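Local coordinates for protein Rna-directed RNA polymerase (Infectious pancreatic necrosis virus, PDB 3ZED) that probably copies RNA as an RNA-dependent RNA polymerase, occurring both free and covalently attached to the viral genomic RNA, at residues A198-Q203 with D707-A712; N194-K199 with T717-K722; T204-T209 with P696-S701; D388-L393 with L482-V487. One frame throughout, in Å; residues are numbered along the deposited sequence.

Contact 1. Residues A198-Q203 with D707-A712; sequences AKLLEQ and DEVTTA. With K (potassium ion), chain L.
V709 fills the seam between two antiparallel helices, and K199, L200 and Q203 line its far side. The pair is a worked example of antiparallel helix packing between distant parts of a chain: helix 194-204, of the palm region, against helix 706-714, of the C-terminal region, their short axes 9.6 Å apart at 173°. The tight part is built round the two methyls of V709. CG1 stands anti to the backbone N (chi1 175°) and sits 3.6 Å from the carbonyl oxygen K199 O, with K199 CB beside it, while CG2 meets Q203 CG at 3.9 Å. One methyl thus lies against the helix backbone and the other against a side chain one turn further on. Beyond CG, the Q203 chain bends and carries OE1 to the potassium ion at 2.8 Å, where T698, S701, P702 and K704 also supply oxygens.

The K199 tail leads away from the seam, and NZ reaches E202 OE1 at 3.1 Å and also bonds S701 OG; E202 OE2 pairs with R425. On the solvent side, E708 and T711 belong to the exposed flank, where T711 OG1 donates to E708 O from above its carbonyl plane. The buried side is lined by L200, whose CD2 lies 4.1 Å from V709 CG1 and 3.9 Å from T710 OG1, a hydroxyl bonded to L706 O.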
loop_
_atom_site.group_PDB
_atom_site.type_symbol
_atom_site.label_atom_id
_atom_site.label_comp_id
_atom_site.label_asym_id
_atom_site.label_seq_id
_atom_site.Cartn_x
_atom_site.Cartn_y
_atom_site.Cartn_z
ATOM N N ALA B 198 6.607 19.094 3.966
ATOM C CA ALA B 198 7.901 18.410 3.962
ATOM C C ALA B 198 8.527 18.402 5.363
ATOM O O ALA B 198 9.079 17.381 5.773
ATOM C CB ALA B 198 8.842 19.075 2.967
ATOM N N LYS B 199 8.396 19.516 6.105
ATOM C CA LYS B 199 8.900 19.647 7.477
ATOM C C LYS B 199 8.137 18.698 8.424
ATOM O O LYS B 199 8.736 18.164 9.355
ATOM C CB LYS B 199 8.807 21.107 7.970
ATOM C CG LYS B 199 9.728 22.099 7.243
ATOM C CD LYS B 199 11.231 21.751 7.282
ATOM C CE LYS B 199 11.846 21.924 8.650
ATOM N NZ LYS B 199 13.280 21.561 8.659
ATOM N N LEU B 200 6.830 18.470 8.171
ATOM C CA LEU B 200 6.031 17.546 8.977
ATOM C C LEU B 200 6.448 16.117 8.643
ATOM O O LEU B 200 6.696 15.324 9.548
ATOM C CB LEU B 200 4.523 17.733 8.745
ATOM C CG LEU B 200 3.878 19.049 9.190
ATOM C CD1 LEU B 200 2.500 19.196 8.577
ATOM C CD2 LEU B 200 3.784 19.156 10.717
ATOM N N LEU B 201 6.597 15.813 7.333
ATOM C CA LEU B 201 6.999 14.495 6.841
ATOM C C LEU B 201 8.406 14.145 7.274
ATOM O O LEU B 201 8.703 12.972 7.403
ATOM C CB LEU B 201 6.857 14.388 5.315
ATOM C CG LEU B 201 5.427 14.392 4.781
ATOM C CD1 LEU B 201 5.393 14.742 3.314
ATOM C CD2 LEU B 201 4.706 13.051 5.087
ATOM N N GLU B 202 9.266 15.138 7.550
ATOM C CA GLU B 202 10.621 14.842 8.049
ATOM C C GLU B 202 10.524 14.111 9.395
ATOM O O GLU B 202 11.376 13.284 9.715
ATOM C CB GLU B 202 11.432 16.122 8.201
ATOM C CG GLU B 202 12.016 16.648 6.899
ATOM C CD GLU B 202 12.797 17.947 7.024
ATOM O OE1 GLU B 202 12.824 18.531 8.131
ATOM O OE2 GLU B 202 13.410 18.367 6.017
ATOM N N GLN B 203 9.441 14.385 10.145
ATOM C CA GLN B 203 9.141 13.800 11.444
ATOM C C GLN B 203 8.265 12.531 11.345
ATOM O O GLN B 203 8.597 11.531 11.993
ATOM C CB GLN B 203 8.449 14.829 12.369
ATOM C CG GLN B 203 9.207 16.153 12.576
ATOM C CD GLN B 203 10.660 15.954 12.957
ATOM O OE1 GLN B 203 11.004 15.095 13.791
ATOM N NE2 GLN B 203 11.546 16.738 12.339
ATOM N N ASP B 707 5.737 18.426 17.439
ATOM C CA ASP B 707 5.078 19.516 18.156
ATOM C C ASP B 707 5.770 20.863 17.889
ATOM O O ASP B 707 5.082 21.849 17.612
ATOM C CB ASP B 707 5.041 19.208 19.662
ATOM C CG ASP B 707 4.395 17.874 19.988
ATOM O OD1 ASP B 707 5.020 16.827 19.698
ATOM O OD2 ASP B 707 3.258 17.876 20.522
ATOM N N GLU B 708 7.123 20.898 17.927
ATOM C CA GLU B 708 7.910 22.115 17.662
ATOM C C GLU B 708 7.742 22.548 16.212
ATOM O O GLU B 708 7.645 23.742 15.945
ATOM C CB GLU B 708 9.395 21.904 18.003
ATOM C CG GLU B 708 9.633 21.788 19.501
ATOM C CD GLU B 708 11.014 21.360 19.965
ATOM O OE1 GLU B 708 11.610 20.450 19.344
ATOM O OE2 GLU B 708 11.486 21.919 20.980
ATOM N N VAL B 709 7.670 21.579 15.285
ATOM C CA VAL B 709 7.480 21.820 13.849
ATOM C C VAL B 709 6.076 22.427 13.616
ATOM O O VAL B 709 5.958 23.410 12.882
ATOM C CB VAL B 709 7.726 20.538 12.997
ATOM C CG1 VAL B 709 7.415 20.781 11.520
ATOM C CG2 VAL B 709 9.158 20.025 13.165
ATOM N N THR B 710 5.040 21.877 14.284
ATOM C CA THR B 710 3.651 22.354 14.174
ATOM C C THR B 710 3.518 23.797 14.690
ATOM O O THR B 710 2.848 24.604 14.042
ATOM C CB THR B 710 2.676 21.410 14.898
ATOM O OG1 THR B 710 2.772 20.113 14.316
ATOM C CG2 THR B 710 1.235 21.866 14.785
ATOM N N THR B 711 4.160 24.117 15.828
ATOM C CA THR B 711 4.104 25.462 16.413
ATOM C C THR B 711 4.811 26.474 15.490
ATOM O O THR B 711 4.353 27.609 15.391
ATOM C CB THR B 711 4.661 25.476 17.840
ATOM O OG1 THR B 711 5.996 24.964 17.831
ATOM C CG2 THR B 711 3.798 24.669 18.810
ATOM N N ALA B 712 5.874 26.044 14.773
ATOM C CA ALA B 712 6.590 26.899 13.829
ATOM C C ALA B 712 5.706 27.197 12.610
ATOM O O ALA B 712 5.573 28.361 12.238
ATOM C CB ALA B 712 7.899 26.247 13.406
HETATM K K K L . 13.416 14.886 15.087
HETATM O O HOH W 1 13.903 12.467 16.304
#

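Contact 2. Residues N194-K199 with T717-K722; sequences NEQLAK and TYKDPK
Q196 supplies the direct hydrogen bond to the loop: NE2 gives a proton to T717 O at 3.0 Å, nearly straight at 172°. The acceptor lies in the plane of the amide, whereas the donor stands above the plane of the T717 carbonyl. The other end of the same amide is engaged too, since Q196 OE1 accepts from T193 N, just ahead of the helix, and both bonds together fix its rotation. A second polar link runs through water, which accepts from E195 N and donates to K719 O at 2.8 Å.

Aromatic contacts form the next group. The aliphatic chain of K199 crosses the Y718 ring at about a right angle, with CG over the root of the ring and CE 3.9 Å from its centroid, a CH-pi contact. NZ follows 4.9 Å from the centroid as a cation-pi partner. T717 CG2 lies over the centre of the opposite face, so the ring is sandwiched.

Close packing completes the account. Y718 O faces both E195 CB and Q196 CG, each at 3.3 Å, and P721 CB touches E195 OE1 at 3.5 Å; that carboxylate is held by Y420 and R425. The whole is the first two turns of a helix packed on an interhelical loop, which runs from helix 706-714 to helix 724-732 and passes Y718 in a left-handed backbone conformation.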
loop_
_atom_site.group_PDB
_atom_site.type_symbol
_atom_site.label_atom_id
_atom_site.label_comp_id
_atom_site.label_asym_id
_atom_site.label_seq_id
_atom_site.Cartn_x
_atom_site.Cartn_y
_atom_site.Cartn_z
ATOM N N ASN B 194 4.140 23.312 0.201
ATOM C CA ASN B 194 4.845 22.047 -0.007
ATOM C C ASN B 194 5.958 21.886 1.023
ATOM O O ASN B 194 6.117 20.802 1.581
ATOM C CB ASN B 194 5.418 21.968 -1.412
ATOM C CG ASN B 194 4.406 21.655 -2.483
ATOM O OD1 ASN B 194 3.456 20.904 -2.278
ATOM N ND2 ASN B 194 4.609 22.205 -3.666
ATOM N N GLU B 195 6.680 22.978 1.321
ATOM C CA GLU B 195 7.791 22.981 2.278
ATOM C C GLU B 195 7.309 22.749 3.713
ATOM O O GLU B 195 7.958 22.002 4.440
ATOM C CB GLU B 195 8.626 24.276 2.163
ATOM C CG GLU B 195 9.896 24.295 3.006
ATOM C CD GLU B 195 10.921 23.189 2.810
ATOM O OE1 GLU B 195 10.912 22.518 1.750
ATOM O OE2 GLU B 195 11.763 23.018 3.721
ATOM N N GLN B 196 6.169 23.337 4.105
ATOM C CA GLN B 196 5.603 23.120 5.446
ATOM C C GLN B 196 5.215 21.648 5.636
ATOM O O GLN B 196 5.499 21.079 6.695
ATOM C CB GLN B 196 4.412 24.038 5.698
ATOM C CG GLN B 196 4.834 25.469 6.001
ATOM C CD GLN B 196 3.677 26.430 6.081
ATOM O OE1 GLN B 196 2.615 26.234 5.466
ATOM N NE2 GLN B 196 3.882 27.517 6.813
ATOM N N LEU B 197 4.630 21.021 4.597
ATOM C CA LEU B 197 4.292 19.596 4.631
ATOM C C LEU B 197 5.545 18.726 4.718
ATOM O O LEU B 197 5.558 17.766 5.489
ATOM C CB LEU B 197 3.471 19.180 3.418
ATOM C CG LEU B 197 1.993 19.520 3.456
ATOM C CD1 LEU B 197 1.333 18.971 2.248
ATOM C CD2 LEU B 197 1.310 18.939 4.696
ATOM N N ALA B 198 6.607 19.094 3.966
ATOM C CA ALA B 198 7.901 18.410 3.962
ATOM C C ALA B 198 8.527 18.402 5.363
ATOM O O ALA B 198 9.079 17.381 5.773
ATOM C CB ALA B 198 8.842 19.075 2.967
ATOM N N LYS B 199 8.396 19.516 6.105
ATOM C CA LYS B 199 8.900 19.647 7.477
ATOM C C LYS B 199 8.137 18.698 8.424
ATOM O O LYS B 199 8.736 18.164 9.355
ATOM C CB LYS B 199 8.807 21.107 7.970
ATOM C CG LYS B 199 9.728 22.099 7.243
ATOM C CD LYS B 199 11.231 21.751 7.282
ATOM C CE LYS B 199 11.846 21.924 8.650
ATOM N NZ LYS B 199 13.280 21.561 8.659
ATOM N N THR B 717 6.178 29.896 9.658
ATOM C CA THR B 717 7.536 29.465 9.294
ATOM C C THR B 717 7.494 28.349 8.241
ATOM O O THR B 717 6.509 27.604 8.171
ATOM C CB THR B 717 8.302 28.984 10.549
ATOM O OG1 THR B 717 7.988 29.842 11.646
ATOM C CG2 THR B 717 9.813 28.945 10.352
ATOM N N TYR B 718 8.587 28.236 7.440
ATOM C CA TYR B 718 8.844 27.227 6.399
ATOM C C TYR B 718 7.895 27.336 5.204
ATOM O O TYR B 718 7.696 26.351 4.500
ATOM C CB TYR B 718 8.793 25.781 6.972
ATOM C CG TYR B 718 9.560 25.590 8.259
ATOM C CD1 TYR B 718 10.916 25.899 8.339
ATOM C CD2 TYR B 718 8.937 25.087 9.394
ATOM C CE1 TYR B 718 11.628 25.730 9.523
ATOM C CE2 TYR B 718 9.645 24.885 10.578
ATOM C CZ TYR B 718 10.994 25.207 10.639
ATOM O OH TYR B 718 11.705 25.031 11.804
ATOM N N LYS B 719 7.344 28.524 4.945
ATOM C CA LYS B 719 6.469 28.747 3.786
ATOM C C LYS B 719 7.222 28.411 2.497
ATOM O O LYS B 719 6.727 27.640 1.667
ATOM C CB LYS B 719 5.931 30.191 3.763
ATOM C CG LYS B 719 4.680 30.330 4.616
ATOM C CD LYS B 719 4.161 31.754 4.679
ATOM C CE LYS B 719 2.920 31.836 5.535
ATOM N NZ LYS B 719 2.582 33.242 5.877
ATOM N N ASP B 720 8.460 28.900 2.392
ATOM C CA ASP B 720 9.309 28.657 1.233
ATOM C C ASP B 720 10.629 28.019 1.655
ATOM O O ASP B 720 11.166 28.388 2.704
ATOM C CB ASP B 720 9.559 29.966 0.480
ATOM C CG ASP B 720 8.287 30.609 -0.016
ATOM O OD1 ASP B 720 7.665 30.051 -0.946
ATOM O OD2 ASP B 720 7.903 31.667 0.535
ATOM N N PRO B 721 11.164 27.046 0.872
ATOM C CA PRO B 721 12.473 26.468 1.230
ATOM C C PRO B 721 13.617 27.470 0.987
ATOM O O PRO B 721 13.494 28.355 0.131
ATOM C CB PRO B 721 12.581 25.253 0.303
ATOM C CG PRO B 721 11.787 25.634 -0.910
ATOM C CD PRO B 721 10.652 26.489 -0.405
ATOM N N LYS B 722 14.727 27.339 1.740
ATOM C CA LYS B 722 15.892 28.216 1.569
ATOM C C LYS B 722 16.651 27.840 0.280
ATOM O O LYS B 722 17.086 28.724 -0.457
ATOM C CB LYS B 722 16.819 28.143 2.794
HETATM O O HOH W 2 6.679 25.636 -0.287
#

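Contact 3. Residues T204-T209 with P696-S701; sequences TLPINT and PQTPRS. With K (potassium ion), chain L.
P206 and T698 bring two irregular segments closest, their CA atoms 5.9 Å apart. On one side, L205 has just left the helical conformation at the end of helix 194-204, and the chain runs on extended through P206 to T209. On the other, T698 is extended, P699 helical in its torsions, and S701 turns into a left-handed conformation.

The side chains meet mainly through proline. P206 CB packs on P699 CD at 3.6 Å and on T698 CG2 at 3.8 Å, the T698 and P206 side chains crossing at about a right angle. Further along, P699 CG lies against I207 O and N208 OD1, while N208 ND2 bonds E342 O. At the outer end, T209 CG2 comes to the edge of the R700 guanidinium.

With chi1 at 54°, T698 OG1 stands between the backbone N and the carbonyl carbon and binds the potassium ion at 2.8 Å; CG2, anti to the carbonyl carbon, is the branch that meets P206. S701 O binds at 2.8 Å as well, and Q203, P702, K704 and a water that accepts from T698 N complete the shell. Because OG1 donates its proton to R700 O at 2.8 Å, its lone pairs remain available for the cation, and six neutral oxygens suit a large monovalent ion.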
loop_
_atom_site.group_PDB
_atom_site.type_symbol
_atom_site.label_atom_id
_atom_site.label_comp_id
_atom_site.label_asym_id
_atom_site.label_seq_id
_atom_site.Cartn_x
_atom_site.Cartn_y
_atom_site.Cartn_z
ATOM N N THR B 204 7.128 12.583 10.592
ATOM C CA THR B 204 6.149 11.477 10.489
ATOM C C THR B 204 6.568 10.419 9.471
ATOM O O THR B 204 6.124 9.275 9.573
ATOM C CB THR B 204 4.768 12.022 10.149
ATOM O OG1 THR B 204 4.805 12.520 8.806
ATOM C CG2 THR B 204 4.326 13.132 11.110
ATOM N N LEU B 205 7.391 10.791 8.487
ATOM C CA LEU B 205 7.911 9.838 7.500
ATOM C C LEU B 205 9.391 10.136 7.224
ATOM O O LEU B 205 9.727 10.614 6.137
ATOM C CB LEU B 205 7.081 9.803 6.199
ATOM C CG LEU B 205 7.363 8.622 5.257
ATOM C CD1 LEU B 205 6.605 7.375 5.667
ATOM C CD2 LEU B 205 7.002 8.973 3.864
ATOM N N PRO B 206 10.306 9.879 8.198
ATOM C CA PRO B 206 11.737 10.143 7.942
ATOM C C PRO B 206 12.269 9.250 6.824
ATOM O O PRO B 206 11.954 8.047 6.773
ATOM C CB PRO B 206 12.402 9.809 9.278
ATOM C CG PRO B 206 11.456 8.877 9.974
ATOM C CD PRO B 206 10.094 9.349 9.562
ATOM N N ILE B 207 12.999 9.856 5.882
ATOM C CA ILE B 207 13.557 9.114 4.756
ATOM C C ILE B 207 15.054 9.362 4.626
ATOM O O ILE B 207 15.561 10.404 5.044
ATOM C CB ILE B 207 12.835 9.416 3.402
ATOM C CG1 ILE B 207 12.936 10.923 2.993
ATOM C CG2 ILE B 207 11.400 8.869 3.389
ATOM C CD1 ILE B 207 12.574 11.294 1.539
ATOM N N ASN B 208 15.747 8.406 4.009
ATOM C CA ASN B 208 17.149 8.552 3.641
ATOM C C ASN B 208 17.207 8.764 2.148
ATOM O O ASN B 208 16.187 8.613 1.466
ATOM C CB ASN B 208 17.959 7.320 4.047
ATOM C CG ASN B 208 18.262 7.270 5.501
ATOM O OD1 ASN B 208 18.878 8.188 6.055
ATOM N ND2 ASN B 208 17.856 6.186 6.142
ATOM N N THR B 209 18.396 9.085 1.621
ATOM C CA THR B 209 18.526 9.232 0.177
ATOM C C THR B 209 18.647 7.836 -0.418
ATOM O O THR B 209 19.111 6.940 0.310
ATOM C CB THR B 209 19.778 10.075 -0.182
ATOM O OG1 THR B 209 20.948 9.316 0.130
ATOM C CG2 THR B 209 19.799 11.471 0.465
ATOM N N PRO B 696 18.093 6.363 17.439
ATOM C CA PRO B 696 18.595 7.566 16.758
ATOM C C PRO B 696 17.466 8.525 16.410
ATOM O O PRO B 696 16.316 8.108 16.219
ATOM C CB PRO B 696 19.235 7.014 15.474
ATOM C CG PRO B 696 19.430 5.558 15.725
ATOM C CD PRO B 696 18.307 5.154 16.620
ATOM N N GLN B 697 17.795 9.817 16.338
ATOM C CA GLN B 697 16.839 10.847 15.964
ATOM C C GLN B 697 16.619 10.778 14.448
ATOM O O GLN B 697 17.340 10.033 13.774
ATOM C CB GLN B 697 17.335 12.225 16.421
ATOM C CG GLN B 697 17.235 12.416 17.933
ATOM C CD GLN B 697 17.818 13.726 18.402
ATOM O OE1 GLN B 697 18.842 14.200 17.901
ATOM N NE2 GLN B 697 17.202 14.323 19.415
ATOM N N THR B 698 15.602 11.499 13.906
ATOM C CA THR B 698 15.309 11.487 12.462
ATOM C C THR B 698 16.503 12.034 11.625
ATOM O O THR B 698 17.261 12.861 12.138
ATOM C CB THR B 698 14.037 12.299 12.159
ATOM O OG1 THR B 698 14.171 13.621 12.708
ATOM C CG2 THR B 698 12.751 11.604 12.638
ATOM N N PRO B 699 16.685 11.599 10.351
ATOM C CA PRO B 699 17.800 12.137 9.538
ATOM C C PRO B 699 17.751 13.659 9.333
ATOM O O PRO B 699 18.801 14.292 9.364
ATOM C CB PRO B 699 17.643 11.410 8.199
ATOM C CG PRO B 699 16.844 10.195 8.506
ATOM C CD PRO B 699 15.909 10.596 9.593
ATOM N N ARG B 700 16.558 14.249 9.154
ATOM C CA ARG B 700 16.401 15.699 8.999
ATOM C C ARG B 700 15.738 16.280 10.244
ATOM O O ARG B 700 14.903 15.605 10.861
ATOM C CB ARG B 700 15.607 16.065 7.739
ATOM C CG ARG B 700 16.061 15.347 6.483
ATOM C CD ARG B 700 16.784 16.242 5.495
ATOM N NE ARG B 700 17.261 15.447 4.367
ATOM C CZ ARG B 700 17.962 15.910 3.337
ATOM N NH1 ARG B 700 18.289 17.202 3.269
ATOM N NH2 ARG B 700 18.350 15.087 2.371
ATOM N N SER B 701 16.130 17.527 10.628
ATOM C CA SER B 701 15.676 18.242 11.842
ATOM C C SER B 701 15.659 17.249 13.039
ATOM O O SER B 701 14.583 16.976 13.586
ATOM C CB SER B 701 14.309 18.893 11.624
ATOM O OG SER B 701 14.319 19.767 10.508
HETATM K K K L . 13.416 14.886 15.087
HETATM O O HOH W 1 13.903 12.467 16.304
#

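Contact 4. Residues D388-L393 with L482-V487; sequences DNIYIL and LMSTIV
I390 points from its strand toward the helix and lays its CG1-CD1 arm between S484 and V487, residues one turn apart. CG1 approaches S484 CB at 3.7 Å, and CD1, continuing the arm (chi2 156°), reaches V487 CG1 at 3.9 Å. The isoleucine and valine side chains cross obliquely, methyl against methyl, while the small serine lets the helix come near the beginning of the strand. S484 OG, still beside I390 CG1, faces the backbone before the strand, 3.6 Å from D388 CA, and bonds A387 O. The side chains of D388 and N389 start away from the helix, and N389 ND2 bonds D402 instead.

The setting is the polymerase palm. A387, D388 and N389 form the Ala-Asp-Asn signature of birnavirus motif C, placed at the turn of a hairpin in a four-stranded antiparallel sheet, and helix 476-493 is consistent with the motif B helix, packed on one face of that sheet. Strand and helix run in similar directions, 33° apart, with their axes 8.9 Å from each other at closest. L403 and I385, on the strands flanking I390, also touch S484.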
loop_
_atom_site.group_PDB
_atom_site.type_symbol
_atom_site.label_atom_id
_atom_site.label_comp_id
_atom_site.label_asym_id
_atom_site.label_seq_id
_atom_site.Cartn_x
_atom_site.Cartn_y
_atom_site.Cartn_z
ATOM N N ASP B 388 -3.144 5.114 6.168
ATOM C CA ASP B 388 -4.465 5.590 6.625
ATOM C C ASP B 388 -4.786 5.214 8.097
ATOM O O ASP B 388 -5.902 5.462 8.535
ATOM C CB ASP B 388 -5.591 5.078 5.698
ATOM C CG ASP B 388 -5.608 3.565 5.492
ATOM O OD1 ASP B 388 -4.510 2.940 5.507
ATOM O OD2 ASP B 388 -6.703 3.015 5.238
ATOM N N ASN B 389 -3.808 4.683 8.873
ATOM C CA ASN B 389 -4.031 4.339 10.280
ATOM C C ASN B 389 -3.334 5.316 11.226
ATOM O O ASN B 389 -2.116 5.529 11.132
ATOM C CB ASN B 389 -3.536 2.908 10.605
ATOM C CG ASN B 389 -4.043 1.806 9.697
ATOM O OD1 ASN B 389 -3.281 1.179 8.977
ATOM N ND2 ASN B 389 -5.337 1.548 9.693
ATOM N N ILE B 390 -4.094 5.864 12.174
ATOM C CA ILE B 390 -3.563 6.748 13.220
ATOM C C ILE B 390 -3.829 6.082 14.562
ATOM O O ILE B 390 -4.918 5.549 14.783
ATOM C CB ILE B 390 -4.162 8.183 13.174
ATOM C CG1 ILE B 390 -3.870 8.873 11.837
ATOM C CG2 ILE B 390 -3.723 9.052 14.372
ATOM C CD1 ILE B 390 -4.892 10.027 11.478
ATOM N N TYR B 391 -2.829 6.112 15.452
ATOM C CA TYR B 391 -2.960 5.612 16.815
ATOM C C TYR B 391 -2.626 6.741 17.743
ATOM O O TYR B 391 -1.576 7.360 17.579
ATOM C CB TYR B 391 -2.055 4.392 17.062
ATOM C CG TYR B 391 -2.385 3.252 16.125
ATOM C CD1 TYR B 391 -3.455 2.392 16.388
ATOM C CD2 TYR B 391 -1.683 3.078 14.932
ATOM C CE1 TYR B 391 -3.787 1.366 15.508
ATOM C CE2 TYR B 391 -1.999 2.042 14.053
ATOM C CZ TYR B 391 -3.057 1.196 14.341
ATOM O OH TYR B 391 -3.373 0.191 13.471
ATOM N N ILE B 392 -3.540 7.045 18.683
ATOM C CA ILE B 392 -3.354 8.101 19.668
ATOM C C ILE B 392 -3.511 7.541 21.080
ATOM O O ILE B 392 -4.507 6.887 21.407
ATOM C CB ILE B 392 -4.293 9.325 19.419
ATOM C CG1 ILE B 392 -3.834 10.132 18.190
ATOM C CG2 ILE B 392 -4.410 10.243 20.667
ATOM C CD1 ILE B 392 -4.872 11.098 17.621
ATOM N N LEU B 393 -2.523 7.846 21.918
ATOM C CA LEU B 393 -2.531 7.551 23.343
ATOM C C LEU B 393 -2.666 8.888 24.071
ATOM O O LEU B 393 -1.747 9.697 24.030
ATOM C CB LEU B 393 -1.244 6.804 23.758
ATOM C CG LEU B 393 -1.158 6.187 25.179
ATOM C CD1 LEU B 393 0.089 5.353 25.312
ATOM C CD2 LEU B 393 -1.073 7.249 26.274
ATOM N N LEU B 482 0.636 10.736 4.144
ATOM C CA LEU B 482 0.656 12.200 4.118
ATOM C C LEU B 482 -0.696 12.771 4.640
ATOM O O LEU B 482 -0.705 13.723 5.433
ATOM C CB LEU B 482 0.988 12.711 2.708
ATOM C CG LEU B 482 0.783 14.217 2.385
ATOM C CD1 LEU B 482 1.413 15.119 3.438
ATOM C CD2 LEU B 482 1.476 14.547 1.113
ATOM N N MET B 483 -1.814 12.184 4.215
ATOM C CA MET B 483 -3.145 12.614 4.672
ATOM C C MET B 483 -3.290 12.441 6.186
ATOM O O MET B 483 -3.756 13.368 6.849
ATOM C CB MET B 483 -4.253 11.904 3.908
ATOM C CG MET B 483 -4.327 12.358 2.464
ATOM S SD MET B 483 -5.787 11.761 1.594
ATOM C CE MET B 483 -5.401 10.022 1.438
ATOM N N SER B 484 -2.801 11.312 6.741
ATOM C CA SER B 484 -2.833 11.088 8.195
ATOM C C SER B 484 -1.936 12.087 8.921
ATOM O O SER B 484 -2.305 12.548 9.996
ATOM C CB SER B 484 -2.410 9.664 8.537
ATOM O OG SER B 484 -3.377 8.749 8.061
ATOM N N THR B 485 -0.795 12.455 8.306
ATOM C CA THR B 485 0.154 13.462 8.822
ATOM C C THR B 485 -0.555 14.826 8.995
ATOM O O THR B 485 -0.349 15.504 10.005
ATOM C CB THR B 485 1.382 13.542 7.889
ATOM O OG1 THR B 485 2.121 12.333 8.048
ATOM C CG2 THR B 485 2.278 14.750 8.170
ATOM N N ILE B 486 -1.397 15.200 8.006
ATOM C CA ILE B 486 -2.169 16.441 8.005
ATOM C C ILE B 486 -3.183 16.415 9.167
ATOM O O ILE B 486 -3.276 17.395 9.915
ATOM C CB ILE B 486 -2.851 16.682 6.622
ATOM C CG1 ILE B 486 -1.791 16.976 5.537
ATOM C CG2 ILE B 486 -3.939 17.795 6.717
ATOM C CD1 ILE B 486 -2.292 17.024 4.064
ATOM N N VAL B 487 -3.914 15.287 9.327
ATOM C CA VAL B 487 -4.898 15.119 10.396
ATOM C C VAL B 487 -4.180 15.236 11.775
ATOM O O VAL B 487 -4.649 15.976 12.642
ATOM C CB VAL B 487 -5.711 13.790 10.239
ATOM C CG1 VAL B 487 -6.582 13.506 11.465
ATOM C CG2 VAL B 487 -6.565 13.806 8.972
#

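From the N terminus, the chain first enters 194-209, whose consecutive parts serve contacts 2, 1 and 3 in turn; contacts 1 and 2 share A198 and K199. Some 180 residues later, contact 4 closes the smallest loop, 388-393 to 482-487, wholly within the palm. The chain then returns in reverse order: 696-701 closes contact 3, 707-712 contact 1 and 717-722 contact 2. The loops are therefore concentric and none cross. Contacts 1 to 3 fasten the C-terminal region along helix 194-204 and its exit, with contacts 1 and 3 sharing one potassium ion. The hydroxyls of T204 and T485 join contact 3 to the helix of contact 4.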